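PDB 1CBY: type-2Aa cytolytic delta-endotoxin from Bacillus thuringiensis serovar kyushuensis, which kills the larvae of dipteran insects by forming pores in the epithelial cell membrane of the midgut. Local coordinates for residues D39-F43 with F64-I68. Sequence-based numbering, arbitrary orientation.
Sequences DLDNF and FQGAI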
ATOM      1  N   ASP A  39       4.887 -19.444   1.322  1.00 27.66           N
ATOM      2  CA  ASP A  39       6.257 -19.536   1.797  1.00 24.75           C
ATOM      3  C   ASP A  39       6.608 -18.242   2.532  1.00 27.46           C
ATOM      4  O   ASP A  39       5.796 -17.317   2.596  1.00 31.03           O
ATOM      5  CB  ASP A  39       7.200 -19.764   0.615  1.00 26.53           C
ATOM      6  CG  ASP A  39       8.318 -20.747   0.930  1.00 32.37           C
ATOM      7  OD1 ASP A  39       8.883 -20.674   2.040  1.00 37.69           O
ATOM      8  OD2 ASP A  39       8.638 -21.592   0.066  1.00 31.79           O
ATOM      9  N   LEU A  40       7.815 -18.172   3.080  1.00 22.18           N
ATOM     10  CA  LEU A  40       8.242 -17.005   3.831  1.00 19.07           C
ATOM     11  C   LEU A  40       8.377 -15.774   2.945  1.00 23.66           C
ATOM     12  O   LEU A  40       8.831 -15.869   1.807  1.00 26.38           O
ATOM     13  CB  LEU A  40       9.558 -17.308   4.554  1.00 23.30           C
ATOM     14  CG  LEU A  40       9.530 -18.513   5.511  1.00 24.11           C
ATOM     15  CD1 LEU A  40      10.877 -18.699   6.189  1.00 23.56           C
ATOM     16  CD2 LEU A  40       8.454 -18.318   6.560  1.00 28.58           C
ATOM     17  N   ASP A  41       7.953 -14.623   3.466  1.00 25.17           N
ATOM     18  CA  ASP A  41       8.021 -13.364   2.727  1.00 21.63           C
ATOM     19  C   ASP A  41       8.489 -12.231   3.641  1.00 20.02           C
ATOM     20  O   ASP A  41       7.742 -11.762   4.496  1.00 17.74           O
ATOM     21  CB  ASP A  41       6.641 -13.024   2.147  1.00 26.86           C
ATOM     22  CG  ASP A  41       6.690 -11.920   1.091  1.00 26.25           C
ATOM     23  OD1 ASP A  41       7.610 -11.075   1.113  1.00 28.92           O
ATOM     24  OD2 ASP A  41       5.789 -11.896   0.227  1.00 33.71           O
ATOM     25  N   ASN A  42       9.714 -11.768   3.431  1.00 19.92           N
ATOM     26  CA  ASN A  42      10.262 -10.683   4.240  1.00 25.69           C
ATOM     27  C   ASN A  42      10.512  -9.430   3.402  1.00 23.75           C
ATOM     28  O   ASN A  42      11.441  -8.663   3.665  1.00 22.21           O
ATOM     29  CB  ASN A  42      11.557 -11.144   4.915  1.00 31.88           C
ATOM     30  CG  ASN A  42      11.334 -12.319   5.851  1.00 28.21           C
ATOM     31  OD1 ASN A  42      11.690 -13.452   5.538  1.00 23.56           O
ATOM     32  ND2 ASN A  42      10.726 -12.053   6.996  1.00 23.56           N
ATOM     33  N   PHE A  43       9.648  -9.210   2.417  1.00 26.63           N
ATOM     34  CA  PHE A  43       9.758  -8.070   1.515  1.00 21.96           C
ATOM     35  C   PHE A  43       8.489  -7.239   1.499  1.00 22.78           C
ATOM     36  O   PHE A  43       7.385  -7.785   1.515  1.00 18.17           O
ATOM     37  CB  PHE A  43      10.010  -8.544   0.074  1.00 17.67           C
ATOM     38  CG  PHE A  43      11.457  -8.641  -0.298  1.00 19.09           C
ATOM     39  CD1 PHE A  43      12.267  -7.511  -0.296  1.00 22.78           C
ATOM     40  CD2 PHE A  43      12.012  -9.862  -0.663  1.00 24.11           C
ATOM     41  CE1 PHE A  43      13.617  -7.592  -0.653  1.00 22.52           C
ATOM     42  CE2 PHE A  43      13.360  -9.956  -1.020  1.00 29.90           C
ATOM     43  CZ  PHE A  43      14.164  -8.817  -1.015  1.00 24.26           C
ATOM     44  N   PHE A  64      14.037 -13.747  -5.022  1.00 31.14           N
ATOM     45  CA  PHE A  64      14.916 -12.919  -4.208  1.00 32.17           C
ATOM     46  C   PHE A  64      14.728 -13.050  -2.701  1.00 34.56           C
ATOM     47  O   PHE A  64      15.454 -12.422  -1.924  1.00 34.53           O
ATOM     48  CB  PHE A  64      14.873 -11.465  -4.667  1.00 29.30           C
ATOM     49  CG  PHE A  64      15.625 -11.227  -5.946  1.00 31.32           C
ATOM     50  CD1 PHE A  64      17.015 -11.283  -5.965  1.00 28.48           C
ATOM     51  CD2 PHE A  64      14.948 -10.982  -7.135  1.00 26.59           C
ATOM     52  CE1 PHE A  64      17.721 -11.102  -7.146  1.00 28.53           C
ATOM     53  CE2 PHE A  64      15.644 -10.800  -8.324  1.00 26.44           C
ATOM     54  CZ  PHE A  64      17.032 -10.860  -8.329  1.00 30.68           C
ATOM     55  N   GLN A  65      13.781 -13.890  -2.286  1.00 32.32           N
ATOM     56  CA  GLN A  65      13.550 -14.131  -0.864  1.00 29.19           C
ATOM     57  C   GLN A  65      14.811 -14.796  -0.329  1.00 28.01           C
ATOM     58  O   GLN A  65      15.292 -14.465   0.751  1.00 30.89           O
ATOM     59  CB  GLN A  65      12.367 -15.078  -0.656  1.00 21.84           C
ATOM     60  CG  GLN A  65      11.010 -14.501  -1.011  1.00 19.29           C
ATOM     61  CD  GLN A  65      10.521 -13.461  -0.019  1.00 20.00           C
ATOM     62  OE1 GLN A  65      11.108 -13.263   1.049  1.00 17.34           O
ATOM     63  NE2 GLN A  65       9.440 -12.785  -0.370  1.00 27.66           N
ATOM     64  N   GLY A  66      15.380 -15.683  -1.142  1.00 28.38           N
ATOM     65  CA  GLY A  66      16.581 -16.404  -0.762  1.00 29.15           C
ATOM     66  C   GLY A  66      17.778 -15.537  -0.430  1.00 29.56           C
ATOM     67  O   GLY A  66      18.793 -16.040   0.049  1.00 32.62           O
ATOM     68  N   ALA A  67      17.677 -14.241  -0.702  1.00 26.25           N
ATOM     69  CA  ALA A  67      18.771 -13.325  -0.413  1.00 23.92           C
ATOM     70  C   ALA A  67      18.740 -12.893   1.048  1.00 23.52           C
ATOM     71  O   ALA A  67      19.729 -12.376   1.561  1.00 23.31           O
ATOM     72  CB  ALA A  67      18.703 -12.112  -1.331  1.00 25.73           C
ATOM     73  N   ILE A  68      17.593 -13.075   1.703  1.00 28.61           N
ATOM     74  CA  ILE A  68      17.433 -12.716   3.115  1.00 27.51           C
ATOM     75  C   ILE A  68      17.885 -13.894   3.973  1.00 30.58           C
ATOM     76  O   ILE A  68      17.304 -14.975   3.895  1.00 25.36           O
ATOM     77  CB  ILE A  68      15.956 -12.440   3.491  1.00 25.83           C
ATOM     78  CG1 ILE A  68      15.272 -11.550   2.448  1.00 23.24           C
ATOM     79  CG2 ILE A  68      15.889 -11.805   4.874  1.00 18.69           C
ATOM     80  CD1 ILE A  68      15.848 -10.163   2.339  1.00 29.95           C
TER
HETATM   81  O   HOH W   1       7.435 -12.400  -2.704  1.00 56.11           O
HETATM   82  O   HOH W   2      12.128 -14.751   3.218  1.00 30.90           O
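The side-chain amide of Q65 joins the two loops, using its oxygen and its nitrogen on adjacent residues of 39-43. Its OE1 accepts from the backbone N of N42 at 3.1 Å, a nearly straight bond (168° at the hydrogen) with the donor tilted somewhat from the carbonyl plane. NE2 donates to OD1 of D41 at 2.9 Å; the carboxylate oxygen lies almost in the amide plane, yet is itself met from above its own plane, the two flat groups standing 80° apart. CG of Q65 stands beside the backbone N and the chain then bends at chi2 (-72°), which brings the amide against D41 and N42. Two waters extend the grip: one, 3.1 Å from Q65 NE2, reaches D41 OD2 weakly, while the other donates to both Q65 OE1 and N42 OD1.

Beside this polar group, the ring of F43 presents its edge to the backbone O of F64, 3.4 Å from CE2, and to the amide nitrogen of Q65. CD1 of I68 lies 4.0 Å from CZ of F43, in an oblique position relative to the ring, and F75 touches both F43 and I68.

D41 is positioned from its own loop, OD1 also accepting from the backbone N of F43 at 3.1 Å. Its OD2 forms a salt bridge with K29 of the second subunit, so the buried carboxylate is gripped from several sides, which would probably favour its charged form. The bond from the backbone N of F43 to D41 OD1 closes an Asx turn just ahead of strand 44-48; the D41 carboxylate, bound by Q65 on one oxygen and by K29 of the second subunit on the other, links the loop after helix 54-63 to the dimer interface of the protoxin, near the N-terminal processing stop at S38.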